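Long-range contacts in macro domain-containing protein (Thermosipho africanus, PDB 7OMU), which combines a DarT-family domain with a macro domain in one chain and is modelled with adenosine-5-diphosphoribose: residues 114-119 against 171-176; 180-185 against 203-208; 341-346 against 377-382. The protein carries 1 engineered substitution. One frame throughout, in Å; residues are numbered along the deposited sequence.

In the fold
The three contacts follow one another along the chain, and none nests in or crosses another. Interaction 1 closes a loop of 51 residues. It ties the turn after strand 107-113 to strand 170-174, and so joins the two sheets of the DarT-family part. Interaction 2 closes one of 17 residues, mostly helix 190-200, and adds strand 207-209 to the edge of the mixed sheet, beside strand 182-187. The two contacts touch where Tyr-181 packs on Thr-115. Interaction 3 lies in the macro domain part, about 52 Å from interaction 1 between centres. It closes a loop of 30 residues that holds strand 351-354 and helix 365-376, and ties in helix 329-346.

Interaction 1. Residues 114-119 against 171-176; sequences WTIMKR and CLVPQC
Ile-116 and Met-117, in a short 3-10 turn, lie across from Val-173 and Cys-171 on strand 171-174, with the Met-117 CA 7.7 Å from the Cys-171 CA. No hydrogen bond joins the two backbones, and the contact is made by side chains. Ile-116 and Val-173 meet tip to tip. The Ile-116 CG1 branch is anti to its backbone N (chi1 -165°), and CD1 at its end lies 3.8 Å from Val-173 CG2, the nearer methyl. Val-173 CG1 faces Arg-119 and also lies near Ile-116 CD1. It sits 3.6 Å above the guanidinium plane, over the centre of the group, and the two side chains cross at about a right angle. CZ and NH1 of Arg-119 each lie 3.7 Å from Val-173 CG1. Arg-119 NH2 lies 4.1 Å from Pro-174 CD.

This is a junction between two sheets of the DarT-family part of the chain. The turn leaves strand 107-113 of the mixed sheet and leads to strand 123-125 of the antiparallel one. Strand 170-174 lies in the latter, between strands 82-86 and 123-125. Leu-26 of strand 25-31 packs on Ile-116, Met-117 and Cys-171, and so brings in the edge strand of the mixed sheet.

The Met-117 chain is bent at chi2 and chi3. Its SD lies 4.1 Å from Cys-171 SG, a sulfur-to-sulfur van der Waals contact. At the other end of the contact, Asp-121 makes a salt bridge with Arg-119 NE. That bond probably helps hold the guanidinium in place.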
ATOM      1  N   TRP A 114      18.171  -6.584  12.799  1.00113.98           N
ATOM      2  CA  TRP A 114      19.095  -7.008  11.708  1.00119.15           C
ATOM      3  C   TRP A 114      19.968  -8.168  12.209  1.00114.37           C
ATOM      4  O   TRP A 114      20.250  -9.096  11.435  1.00106.72           O
ATOM      5  CB  TRP A 114      19.949  -5.817  11.228  1.00132.23           C
ATOM      6  CG  TRP A 114      21.127  -5.462  12.097  1.00149.11           C
ATOM      7  CD1 TRP A 114      22.356  -6.064  12.100  1.00154.47           C
ATOM      8  CD2 TRP A 114      21.211  -4.397  13.072  1.00160.26           C
ATOM      9  NE1 TRP A 114      23.186  -5.467  13.011  1.00156.64           N
ATOM     10  CE2 TRP A 114      22.512  -4.443  13.626  1.00161.78           C
ATOM     11  CE3 TRP A 114      20.316  -3.428  13.546  1.00163.44           C
ATOM     12  CZ2 TRP A 114      22.933  -3.550  14.615  1.00165.74           C
ATOM     13  CZ3 TRP A 114      20.733  -2.549  14.525  1.00166.96           C
ATOM     14  CH2 TRP A 114      22.025  -2.612  15.051  1.00168.33           C
ATOM     15  N   THR A 115      20.340  -8.105  13.487  1.00114.67           N
ATOM     16  CA  THR A 115      21.371  -8.936  14.157  1.00115.25           C
ATOM     17  C   THR A 115      21.019 -10.430  14.049  1.00112.90           C
ATOM     18  O   THR A 115      21.939 -11.246  14.175  1.00112.62           O
ATOM     19  CB  THR A 115      21.565  -8.431  15.593  1.00115.78           C
ATOM     20  OG1 THR A 115      22.878  -8.802  16.007  1.00120.06           O
ATOM     21  CG2 THR A 115      20.536  -8.959  16.569  1.00117.24           C
ATOM     22  N   ILE A 116      19.755 -10.789  13.806  1.00109.69           N
ATOM     23  CA  ILE A 116      19.326 -12.217  13.683  1.00110.60           C
ATOM     24  C   ILE A 116      19.898 -12.822  12.397  1.00109.19           C
ATOM     25  O   ILE A 116      19.973 -14.056  12.314  1.00107.58           O
ATOM     26  CB  ILE A 116      17.793 -12.369  13.746  1.00110.08           C
ATOM     27  CG1 ILE A 116      17.393 -13.826  13.991  1.00113.64           C
ATOM     28  CG2 ILE A 116      17.122 -11.818  12.502  1.00105.16           C
ATOM     29  CD1 ILE A 116      16.001 -13.990  14.547  1.00114.22           C
ATOM     30  N   MET A 117      20.288 -11.987  11.433  1.00109.35           N
ATOM     31  CA  MET A 117      20.861 -12.424  10.131  1.00110.08           C
ATOM     32  C   MET A 117      22.267 -13.003  10.343  1.00111.86           C
ATOM     33  O   MET A 117      22.733 -13.751   9.450  1.00110.66           O
ATOM     34  CB  MET A 117      20.936 -11.254   9.144  1.00109.36           C
ATOM     35  CG  MET A 117      19.579 -10.625   8.824  1.00106.05           C
ATOM     36  SD  MET A 117      18.743 -11.411   7.427  1.00103.01           S
ATOM     37  CE  MET A 117      19.480 -10.488   6.080  1.00104.77           C
ATOM     38  N   LYS A 118      22.914 -12.677  11.471  1.00113.33           N
ATOM     39  CA  LYS A 118      24.272 -13.171  11.837  1.00117.80           C
ATOM     40  C   LYS A 118      24.226 -14.684  12.072  1.00116.83           C
ATOM     41  O   LYS A 118      25.242 -15.341  11.778  1.00119.31           O
ATOM     42  CB  LYS A 118      24.820 -12.462  13.082  1.00121.18           C
ATOM     43  CG  LYS A 118      25.300 -11.031  12.867  1.00121.88           C
ATOM     44  CD  LYS A 118      26.075 -10.471  14.046  1.00122.06           C
ATOM     45  CE  LYS A 118      26.406  -9.001  13.898  1.00121.52           C
ATOM     46  NZ  LYS A 118      27.200  -8.507  15.047  1.00122.36           N
ATOM     47  N   ARG A 119      23.105 -15.212  12.584  1.00115.48           N
ATOM     48  CA  ARG A 119      22.880 -16.674  12.754  1.00116.49           C
ATOM     49  C   ARG A 119      23.223 -17.372  11.433  1.00116.34           C
ATOM     50  O   ARG A 119      22.986 -16.765  10.373  1.00110.15           O
ATOM     51  CB  ARG A 119      21.445 -16.968  13.205  1.00116.23           C
ATOM     52  CG  ARG A 119      21.214 -16.763  14.694  1.00119.28           C
ATOM     53  CD  ARG A 119      19.777 -16.942  15.155  1.00119.47           C
ATOM     54  NE  ARG A 119      19.291 -18.310  15.036  1.00120.30           N
ATOM     55  CZ  ARG A 119      18.241 -18.815  15.689  1.00120.69           C
ATOM     56  NH1 ARG A 119      17.537 -18.072  16.532  1.00119.20           N
ATOM     57  NH2 ARG A 119      17.900 -20.078  15.490  1.00120.16           N
ATOM     58  N   CYS A 171      13.385 -13.796   5.641  1.00 82.97           N
ATOM     59  CA  CYS A 171      14.423 -14.543   6.389  1.00 83.43           C
ATOM     60  C   CYS A 171      13.723 -15.611   7.228  1.00 81.26           C
ATOM     61  O   CYS A 171      12.939 -15.230   8.112  1.00 80.79           O
ATOM     62  CB  CYS A 171      15.214 -13.589   7.271  1.00 85.25           C
ATOM     63  SG  CYS A 171      16.247 -14.432   8.491  1.00 89.76           S
ATOM     64  N   LEU A 172      13.971 -16.890   6.936  1.00 81.46           N
ATOM     65  CA  LEU A 172      13.348 -18.046   7.639  1.00 83.25           C
ATOM     66  C   LEU A 172      14.260 -18.495   8.787  1.00 87.00           C
ATOM     67  O   LEU A 172      15.371 -18.982   8.511  1.00 89.96           O
ATOM     68  CB  LEU A 172      13.112 -19.184   6.643  1.00 83.05           C
ATOM     69  CG  LEU A 172      12.292 -18.821   5.408  1.00 81.79           C
ATOM     70  CD1 LEU A 172      12.207 -20.005   4.463  1.00 83.11           C
ATOM     71  CD2 LEU A 172      10.901 -18.344   5.789  1.00 81.02           C
ATOM     72  N   VAL A 173      13.804 -18.308  10.029  1.00 87.69           N
ATOM     73  CA  VAL A 173      14.530 -18.683  11.278  1.00 87.60           C
ATOM     74  C   VAL A 173      13.880 -19.953  11.812  1.00 88.99           C
ATOM     75  O   VAL A 173      12.666 -19.983  12.006  1.00 88.04           O
ATOM     76  CB  VAL A 173      14.490 -17.550  12.320  1.00 87.16           C
ATOM     77  CG1 VAL A 173      15.461 -17.800  13.455  1.00 89.22           C
ATOM     78  CG2 VAL A 173      14.760 -16.192  11.699  1.00 87.46           C
ATOM     79  N   PRO A 174      14.654 -21.037  12.052  1.00 90.78           N
ATOM     80  CA  PRO A 174      14.069 -22.315  12.457  1.00 90.32           C
ATOM     81  C   PRO A 174      13.555 -22.310  13.904  1.00 88.78           C
ATOM     82  O   PRO A 174      14.134 -21.638  14.734  1.00 84.27           O
ATOM     83  CB  PRO A 174      15.226 -23.309  12.262  1.00 92.45           C
ATOM     84  CG  PRO A 174      16.475 -22.473  12.464  1.00 93.45           C
ATOM     85  CD  PRO A 174      16.120 -21.100  11.930  1.00 91.46           C
ATOM     86  N   GLN A 175      12.463 -23.048  14.133  1.00 89.89           N
ATOM     87  CA  GLN A 175      11.843 -23.351  15.451  1.00 92.15           C
ATOM     88  C   GLN A 175      11.252 -22.079  16.064  1.00 91.84           C
ATOM     89  O   GLN A 175      10.016 -21.941  16.016  1.00 96.30           O
ATOM     90  CB  GLN A 175      12.843 -24.024  16.390  1.00 95.50           C
ATOM     91  CG  GLN A 175      12.195 -24.612  17.635  1.00 96.72           C
ATOM     92  CD  GLN A 175      13.192 -25.416  18.429  1.00 99.38           C
ATOM     93  OE1 GLN A 175      13.271 -26.637  18.301  1.00101.86           O
ATOM     94  NE2 GLN A 175      13.977 -24.727  19.237  1.00102.19           N
ATOM     95  N   CYS A 176      12.079 -21.200  16.639  1.00 91.09           N
ATOM     96  CA  CYS A 176      11.613 -19.980  17.351  1.00 90.21           C
ATOM     97  C   CYS A 176      12.584 -18.813  17.122  1.00 89.76           C
ATOM     98  O   CYS A 176      13.702 -19.035  16.616  1.00 88.67           O
ATOM     99  CB  CYS A 176      11.419 -20.250  18.839  1.00 90.53           C
ATOM    100  SG  CYS A 176      12.840 -19.792  19.862  1.00 95.59           S
TER

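Interaction 2. Residues 180-185 against 203-208; sequences RYISAI and RNIPVI
Ile-185 and Val-207 pair as neighbours in parallel strands, with their CA atoms 5.0 Å apart. The bumps and hollows lie around this pair. Ile-205 fits the notch between Ile-182 and Ile-185. Its CG2 branch is anti to the backbone N and meets Ile-185 CD1 at 3.8 Å. Its CD1 reaches more loosely toward Ile-182 CG2, 4.4 Å away. Leu-39 of helix 35-41 packs on both Ile-182 and Ile-205. Ala-184 CB is a low bump against Pro-206. It touches Pro-206 O and then Pro-206 CB. Ile-208 CD1 lies 3.8 Å from Ala-184 CB. Pro-206 CD lies against the Ser-183 carbonyl. Strand 182-187, helix 190-200 and strand 207-209 form a beta-alpha-beta unit, and Val-207 turns its side chain to that helix, against Ala-193, Leu-196 and Ile-200. Two backbone bonds hold the strands. Ile-185 N gives to Pro-206 O at 3.0 Å, and Ile-208 N gives to Ile-185 O with an angle of 157° at the hydrogen. The Val-207 CA-H also approaches Ile-185 O. The chemistry divides: the polar backbone bonds set the register, while the side chains meet one another by apolar contact, and some also rest on backbone carbonyls.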
ATOM      1  N   ARG A 180      14.585 -11.555  22.825  1.00103.94           N
ATOM      2  CA  ARG A 180      15.676 -10.549  22.966  1.00105.74           C
ATOM      3  C   ARG A 180      16.087  -9.997  21.595  1.00102.02           C
ATOM      4  O   ARG A 180      16.804  -8.991  21.575  1.00102.98           O
ATOM      5  CB  ARG A 180      16.877 -11.148  23.700  1.00110.59           C
ATOM      6  CG  ARG A 180      16.661 -11.286  25.201  1.00116.10           C
ATOM      7  CD  ARG A 180      17.826 -11.960  25.904  1.00121.10           C
ATOM      8  NE  ARG A 180      18.069 -13.304  25.389  1.00122.73           N
ATOM      9  CZ  ARG A 180      18.935 -14.172  25.903  1.00124.58           C
ATOM     10  NH1 ARG A 180      19.071 -15.367  25.350  1.00123.42           N
ATOM     11  NH2 ARG A 180      19.657 -13.851  26.964  1.00126.35           N
ATOM     12  N   TYR A 181      15.639 -10.611  20.499  1.00 99.47           N
ATOM     13  CA  TYR A 181      15.858 -10.120  19.114  1.00 97.90           C
ATOM     14  C   TYR A 181      14.796  -9.085  18.712  1.00 95.53           C
ATOM     15  O   TYR A 181      14.974  -8.469  17.642  1.00 97.70           O
ATOM     16  CB  TYR A 181      15.841 -11.278  18.117  1.00 98.37           C
ATOM     17  CG  TYR A 181      17.094 -12.110  18.079  1.00100.70           C
ATOM     18  CD1 TYR A 181      18.287 -11.572  17.633  1.00101.53           C
ATOM     19  CD2 TYR A 181      17.078 -13.448  18.447  1.00103.14           C
ATOM     20  CE1 TYR A 181      19.444 -12.335  17.580  1.00104.49           C
ATOM     21  CE2 TYR A 181      18.224 -14.224  18.391  1.00105.33           C
ATOM     22  CZ  TYR A 181      19.412 -13.666  17.951  1.00104.35           C
ATOM     23  OH  TYR A 181      20.557 -14.402  17.888  1.00104.27           O
ATOM     24  N   ILE A 182      13.736  -8.893  19.508  1.00 93.23           N
ATOM     25  CA  ILE A 182      12.593  -7.992  19.163  1.00 91.37           C
ATOM     26  C   ILE A 182      12.962  -6.530  19.473  1.00 91.77           C
ATOM     27  O   ILE A 182      13.249  -6.224  20.655  1.00 92.58           O
ATOM     28  CB  ILE A 182      11.306  -8.436  19.884  1.00 90.84           C
ATOM     29  CG1 ILE A 182      10.882  -9.838  19.445  1.00 91.15           C
ATOM     30  CG2 ILE A 182      10.186  -7.427  19.677  1.00 90.41           C
ATOM     31  CD1 ILE A 182       9.641 -10.358  20.148  1.00 93.22           C
ATOM     32  N   SER A 183      12.924  -5.669  18.444  1.00 89.87           N
ATOM     33  CA  SER A 183      13.246  -4.216  18.491  1.00 91.00           C
ATOM     34  C   SER A 183      12.067  -3.442  19.070  1.00 88.59           C
ATOM     35  O   SER A 183      12.275  -2.629  19.983  1.00 93.44           O
ATOM     36  CB  SER A 183      13.550  -3.663  17.122  1.00 94.17           C
ATOM     37  OG  SER A 183      14.625  -4.346  16.502  1.00102.26           O
ATOM     38  N   ALA A 184      10.889  -3.650  18.492  1.00 84.80           N
ATOM     39  CA  ALA A 184       9.681  -2.833  18.723  1.00 83.86           C
ATOM     40  C   ALA A 184       8.466  -3.556  18.151  1.00 81.96           C
ATOM     41  O   ALA A 184       8.643  -4.603  17.508  1.00 81.70           O
ATOM     42  CB  ALA A 184       9.859  -1.481  18.083  1.00 84.19           C
ATOM     43  N   ILE A 185       7.278  -3.009  18.387  1.00 83.01           N
ATOM     44  CA  ILE A 185       6.005  -3.505  17.792  1.00 82.56           C
ATOM     45  C   ILE A 185       5.317  -2.317  17.120  1.00 80.32           C
ATOM     46  O   ILE A 185       5.083  -1.303  17.810  1.00 77.31           O
ATOM     47  CB  ILE A 185       5.129  -4.187  18.860  1.00 82.94           C
ATOM     48  CG1 ILE A 185       5.815  -5.428  19.434  1.00 82.85           C
ATOM     49  CG2 ILE A 185       3.751  -4.514  18.305  1.00 82.67           C
ATOM     50  CD1 ILE A 185       5.810  -5.462  20.933  1.00 85.87           C
ATOM     51  N   ARG A 203       8.386  -0.944  29.258  1.00146.66           N
ATOM     52  CA  ARG A 203       8.860   0.337  28.662  1.00145.14           C
ATOM     53  C   ARG A 203      10.001   0.061  27.676  1.00139.46           C
ATOM     54  O   ARG A 203      10.089   0.778  26.668  1.00136.58           O
ATOM     55  CB  ARG A 203       9.357   1.298  29.748  1.00150.28           C
ATOM     56  CG  ARG A 203       8.259   1.933  30.589  1.00153.27           C
ATOM     57  CD  ARG A 203       8.843   2.795  31.697  1.00155.98           C
ATOM     58  NE  ARG A 203       9.561   1.997  32.686  1.00159.41           N
ATOM     59  CZ  ARG A 203      10.204   2.483  33.750  1.00162.71           C
ATOM     60  NH1 ARG A 203      10.814   1.659  34.587  1.00165.24           N
ATOM     61  NH2 ARG A 203      10.243   3.786  33.977  1.00163.07           N
ATOM     62  N   ASN A 204      10.825  -0.948  27.970  1.00136.36           N
ATOM     63  CA  ASN A 204      12.085  -1.267  27.248  1.00134.97           C
ATOM     64  C   ASN A 204      11.816  -1.697  25.794  1.00127.43           C
ATOM     65  O   ASN A 204      12.781  -1.673  25.003  1.00124.32           O
ATOM     66  CB  ASN A 204      12.882  -2.344  27.986  1.00140.15           C
ATOM     67  CG  ASN A 204      14.343  -2.365  27.586  1.00144.65           C
ATOM     68  OD1 ASN A 204      14.898  -1.341  27.186  1.00146.12           O
ATOM     69  ND2 ASN A 204      14.975  -3.523  27.684  1.00148.02           N
ATOM     70  N   ILE A 205      10.584  -2.098  25.456  1.00120.94           N
ATOM     71  CA  ILE A 205      10.183  -2.488  24.068  1.00113.16           C
ATOM     72  C   ILE A 205       9.205  -1.447  23.525  1.00107.40           C
ATOM     73  O   ILE A 205       8.035  -1.443  23.903  1.00108.84           O
ATOM     74  CB  ILE A 205       9.610  -3.920  24.045  1.00113.30           C
ATOM     75  CG1 ILE A 205      10.729  -4.935  24.305  1.00116.58           C
ATOM     76  CG2 ILE A 205       8.873  -4.210  22.741  1.00109.57           C
ATOM     77  CD1 ILE A 205      10.392  -6.368  23.966  1.00117.69           C
ATOM     78  N   PRO A 206       9.656  -0.551  22.614  1.00 99.15           N
ATOM     79  CA  PRO A 206       8.811   0.517  22.084  1.00 95.12           C
ATOM     80  C   PRO A 206       7.582  -0.010  21.331  1.00 91.66           C
ATOM     81  O   PRO A 206       7.717  -0.946  20.561  1.00 88.22           O
ATOM     82  CB  PRO A 206       9.700   1.267  21.080  1.00 95.31           C
ATOM     83  CG  PRO A 206      11.115   0.853  21.414  1.00 96.68           C
ATOM     84  CD  PRO A 206      11.003  -0.523  22.031  1.00 98.22           C
ATOM     85  N   VAL A 207       6.422   0.600  21.578  1.00 91.31           N
ATOM     86  CA  VAL A 207       5.202   0.440  20.735  1.00 92.00           C
ATOM     87  C   VAL A 207       5.046   1.712  19.896  1.00 92.13           C
ATOM     88  O   VAL A 207       4.736   2.772  20.468  1.00 94.80           O
ATOM     89  CB  VAL A 207       3.949   0.150  21.579  1.00 92.93           C
ATOM     90  CG1 VAL A 207       2.719  -0.033  20.703  1.00 92.24           C
ATOM     91  CG2 VAL A 207       4.149  -1.062  22.476  1.00 93.27           C
ATOM     92  N   ILE A 208       5.275   1.592  18.590  1.00 91.99           N
ATOM     93  CA  ILE A 208       5.288   2.719  17.614  1.00 91.39           C
ATOM     94  C   ILE A 208       4.001   2.666  16.802  1.00 87.83           C
ATOM     95  O   ILE A 208       3.707   1.657  16.166  1.00 87.14           O
ATOM     96  CB  ILE A 208       6.530   2.624  16.708  1.00 93.34           C
ATOM     97  CG1 ILE A 208       7.820   2.584  17.533  1.00 95.96           C
ATOM     98  CG2 ILE A 208       6.537   3.751  15.685  1.00 91.56           C
ATOM     99  CD1 ILE A 208       9.002   2.007  16.793  1.00 97.39           C
TER

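Interaction 3. Residues 341-346 against 377-382; sequences ENYKKE and TKLEIP
Tyr-343 reaches from helix 329-346 to Leu-379, Glu-380 and Ile-381 of the loop after helix 365-376, and its ring carries most of the contact. The bond from CA to CB points toward the 377-382 segment. CG stands between the backbone N and the carbonyl carbon (chi1 82°) and meets Leu-379 CG. CD1 lies 3.9 Å from Leu-379 CD1, and CE1 touches the same methyl. On the other side of the ring axis, CD2 lies 3.7 Å from Ile-381 CD1, which approaches obliquely, and CE2 meets Ile-381 CG1. Leu-379 CG sits over the face in a CH-pi contact, 4.0 Å from the centroid of the Tyr-343 ring and 10° off the normal. Lys-344 CG lies on the opposite face, toward the rim.

The macro domain packs helices around a mixed sheet. Here residues 341-346 of helix 329-346 meet the link between helix 365-376 and strand 383-386. Pro-382, at the link's end, bonds through its backbone to Leu-351 of the adjacent parallel strand.

At the tip, CZ approaches Glu-380 N, and OH accepts a hydrogen bond from that N at 3.0 Å, with an angle of 157° at the hydrogen. The hydroxyl also rests against Glu-380 CB and CG. The Lys-344 chain bends at chi2, and NZ makes a salt bridge with Glu-380 OE2 at 3.5 Å, its hydrogen bond being weak. Asn-226 ND2 bonds to Leu-379 O.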
ATOM      1  N   GLU A 341     -20.693  18.277 -12.482  1.00101.75           N
ATOM      2  CA  GLU A 341     -21.918  18.135 -13.316  1.00107.34           C
ATOM      3  C   GLU A 341     -22.291  16.654 -13.501  1.00107.77           C
ATOM      4  O   GLU A 341     -23.494  16.376 -13.652  1.00110.32           O
ATOM      5  CB  GLU A 341     -21.717  18.844 -14.657  1.00110.61           C
ATOM      6  CG  GLU A 341     -21.692  20.361 -14.532  1.00113.84           C
ATOM      7  CD  GLU A 341     -21.315  21.136 -15.787  1.00116.03           C
ATOM      8  OE1 GLU A 341     -20.690  20.538 -16.693  1.00115.95           O
ATOM      9  OE2 GLU A 341     -21.644  22.347 -15.854  1.00116.76           O
ATOM     10  N   ASN A 342     -21.320  15.735 -13.477  1.00107.16           N
ATOM     11  CA  ASN A 342     -21.494  14.368 -14.037  1.00109.22           C
ATOM     12  C   ASN A 342     -21.319  13.260 -12.985  1.00107.53           C
ATOM     13  O   ASN A 342     -21.588  12.091 -13.338  1.00107.66           O
ATOM     14  CB  ASN A 342     -20.539  14.143 -15.209  1.00110.36           C
ATOM     15  CG  ASN A 342     -20.864  15.026 -16.394  1.00113.18           C
ATOM     16  OD1 ASN A 342     -21.944  14.920 -16.972  1.00118.28           O
ATOM     17  ND2 ASN A 342     -19.947  15.904 -16.758  1.00113.74           N
ATOM     18  N   TYR A 343     -20.895  13.564 -11.756  1.00104.37           N
ATOM     19  CA  TYR A 343     -20.635  12.521 -10.726  1.00103.22           C
ATOM     20  C   TYR A 343     -21.957  11.824 -10.369  1.00105.46           C
ATOM     21  O   TYR A 343     -21.946  10.602 -10.137  1.00105.94           O
ATOM     22  CB  TYR A 343     -19.900  13.098  -9.514  1.00100.05           C
ATOM     23  CG  TYR A 343     -20.748  13.807  -8.490  1.00 99.63           C
ATOM     24  CD1 TYR A 343     -21.043  15.153  -8.617  1.00100.31           C
ATOM     25  CD2 TYR A 343     -21.218  13.146  -7.367  1.00 98.86           C
ATOM     26  CE1 TYR A 343     -21.805  15.818  -7.671  1.00100.98           C
ATOM     27  CE2 TYR A 343     -21.971  13.799  -6.406  1.00100.17           C
ATOM     28  CZ  TYR A 343     -22.270  15.140  -6.560  1.00100.38           C
ATOM     29  OH  TYR A 343     -23.016  15.797  -5.624  1.00101.89           O
ATOM     30  N   LYS A 344     -23.063  12.571 -10.367  1.00108.95           N
ATOM     31  CA  LYS A 344     -24.438  12.036 -10.166  1.00111.67           C
ATOM     32  C   LYS A 344     -24.794  11.089 -11.324  1.00111.04           C
ATOM     33  O   LYS A 344     -24.924   9.873 -11.064  1.00107.54           O
ATOM     34  CB  LYS A 344     -25.439  13.190 -10.043  1.00114.90           C
ATOM     35  CG  LYS A 344     -25.256  14.096  -8.828  1.00114.56           C
ATOM     36  CD  LYS A 344     -25.757  13.494  -7.525  1.00115.72           C
ATOM     37  CE  LYS A 344     -26.166  14.542  -6.511  1.00117.91           C
ATOM     38  NZ  LYS A 344     -26.472  13.943  -5.189  1.00118.75           N
ATOM     39  N   LYS A 345     -24.928  11.624 -12.545  1.00110.91           N
ATOM     40  CA  LYS A 345     -25.230  10.861 -13.789  1.00113.43           C
ATOM     41  C   LYS A 345     -24.485   9.522 -13.805  1.00111.13           C
ATOM     42  O   LYS A 345     -25.146   8.483 -13.957  1.00109.99           O
ATOM     43  CB  LYS A 345     -24.757  11.611 -15.036  1.00116.72           C
ATOM     44  CG  LYS A 345     -25.556  12.838 -15.456  1.00120.74           C
ATOM     45  CD  LYS A 345     -25.150  13.321 -16.847  1.00122.73           C
ATOM     46  CE  LYS A 345     -25.071  14.828 -16.989  1.00125.07           C
ATOM     47  NZ  LYS A 345     -26.410  15.418 -17.214  1.00130.06           N
ATOM     48  N   GLU A 346     -23.155   9.569 -13.677  1.00110.27           N
ATOM     49  CA  GLU A 346     -22.219   8.463 -14.030  1.00109.91           C
ATOM     50  C   GLU A 346     -22.098   7.448 -12.885  1.00105.67           C
ATOM     51  O   GLU A 346     -21.536   6.366 -13.122  1.00101.74           O
ATOM     52  CB  GLU A 346     -20.845   9.035 -14.385  1.00109.46           C
ATOM     53  CG  GLU A 346     -20.848   9.886 -15.641  1.00111.50           C
ATOM     54  CD  GLU A 346     -20.674   9.141 -16.954  1.00114.68           C
ATOM     55  OE1 GLU A 346     -20.573   7.893 -16.943  1.00115.04           O
ATOM     56  OE2 GLU A 346     -20.614   9.820 -17.998  1.00117.24           O
ATOM     57  N   THR A 377     -15.673  20.578  -3.262  1.00 92.94           N
ATOM     58  CA  THR A 377     -16.419  20.767  -1.991  1.00 94.08           C
ATOM     59  C   THR A 377     -17.918  20.627  -2.281  1.00 95.06           C
ATOM     60  O   THR A 377     -18.650  20.179  -1.387  1.00 97.11           O
ATOM     61  CB  THR A 377     -16.038  22.091  -1.315  1.00 93.68           C
ATOM     62  OG1 THR A 377     -16.415  21.984   0.057  1.00 96.61           O
ATOM     63  CG2 THR A 377     -16.676  23.302  -1.956  1.00 93.63           C
ATOM     64  N   LYS A 378     -18.341  20.970  -3.498  1.00 97.17           N
ATOM     65  CA  LYS A 378     -19.751  20.850  -3.953  1.00 99.91           C
ATOM     66  C   LYS A 378     -20.183  19.376  -3.930  1.00101.30           C
ATOM     67  O   LYS A 378     -21.363  19.130  -3.637  1.00106.70           O
ATOM     68  CB  LYS A 378     -19.928  21.437  -5.356  1.00100.75           C
ATOM     69  CG  LYS A 378     -19.613  22.920  -5.518  1.00102.36           C
ATOM     70  CD  LYS A 378     -19.931  23.440  -6.920  1.00106.61           C
ATOM     71  CE  LYS A 378     -19.045  24.568  -7.422  1.00107.98           C
ATOM     72  NZ  LYS A 378     -19.566  25.912  -7.072  1.00110.21           N
ATOM     73  N   LEU A 379     -19.279  18.432  -4.228  1.00 99.62           N
ATOM     74  CA  LEU A 379     -19.598  16.978  -4.320  1.00100.55           C
ATOM     75  C   LEU A 379     -20.240  16.492  -3.017  1.00103.00           C
ATOM     76  O   LEU A 379     -19.676  16.782  -1.950  1.00104.74           O
ATOM     77  CB  LEU A 379     -18.328  16.175  -4.615  1.00 98.26           C
ATOM     78  CG  LEU A 379     -18.085  15.859  -6.087  1.00 99.36           C
ATOM     79  CD1 LEU A 379     -18.095  17.132  -6.923  1.00100.76           C
ATOM     80  CD2 LEU A 379     -16.779  15.102  -6.268  1.00 97.63           C
ATOM     81  N   GLU A 380     -21.356  15.760  -3.122  1.00105.28           N
ATOM     82  CA  GLU A 380     -22.103  15.162  -1.979  1.00106.47           C
ATOM     83  C   GLU A 380     -21.656  13.707  -1.774  1.00103.05           C
ATOM     84  O   GLU A 380     -22.493  12.887  -1.342  1.00102.91           O
ATOM     85  CB  GLU A 380     -23.611  15.212  -2.224  1.00111.11           C
ATOM     86  CG  GLU A 380     -24.158  16.590  -2.554  1.00113.98           C
ATOM     87  CD  GLU A 380     -25.675  16.616  -2.686  1.00118.70           C
ATOM     88  OE1 GLU A 380     -26.353  16.152  -1.747  1.00118.20           O
ATOM     89  OE2 GLU A 380     -26.184  17.081  -3.735  1.00122.44           O
ATOM     90  N   ILE A 381     -20.385  13.405  -2.062  1.00 99.52           N
ATOM     91  CA  ILE A 381     -19.762  12.056  -1.895  1.00 97.68           C
ATOM     92  C   ILE A 381     -18.396  12.238  -1.239  1.00 92.37           C
ATOM     93  O   ILE A 381     -17.840  13.333  -1.281  1.00 91.45           O
ATOM     94  CB  ILE A 381     -19.635  11.339  -3.255  1.00 99.58           C
ATOM     95  CG1 ILE A 381     -18.934  12.212  -4.303  1.00100.35           C
ATOM     96  CG2 ILE A 381     -20.994  10.863  -3.737  1.00101.06           C
ATOM     97  CD1 ILE A 381     -18.445  11.451  -5.511  1.00 99.43           C
ATOM     98  N   PRO A 382     -17.808  11.184  -0.628  1.00 87.80           N
ATOM     99  CA  PRO A 382     -16.441  11.261  -0.113  1.00 86.05           C
ATOM    100  C   PRO A 382     -15.458  11.663  -1.222  1.00 86.93           C
ATOM    101  O   PRO A 382     -15.547  11.120  -2.305  1.00 90.36           O
ATOM    102  CB  PRO A 382     -16.146   9.841   0.387  1.00 84.72           C
ATOM    103  CG  PRO A 382     -17.511   9.243   0.645  1.00 87.08           C
ATOM    104  CD  PRO A 382     -18.421   9.871  -0.388  1.00 88.09           C
TER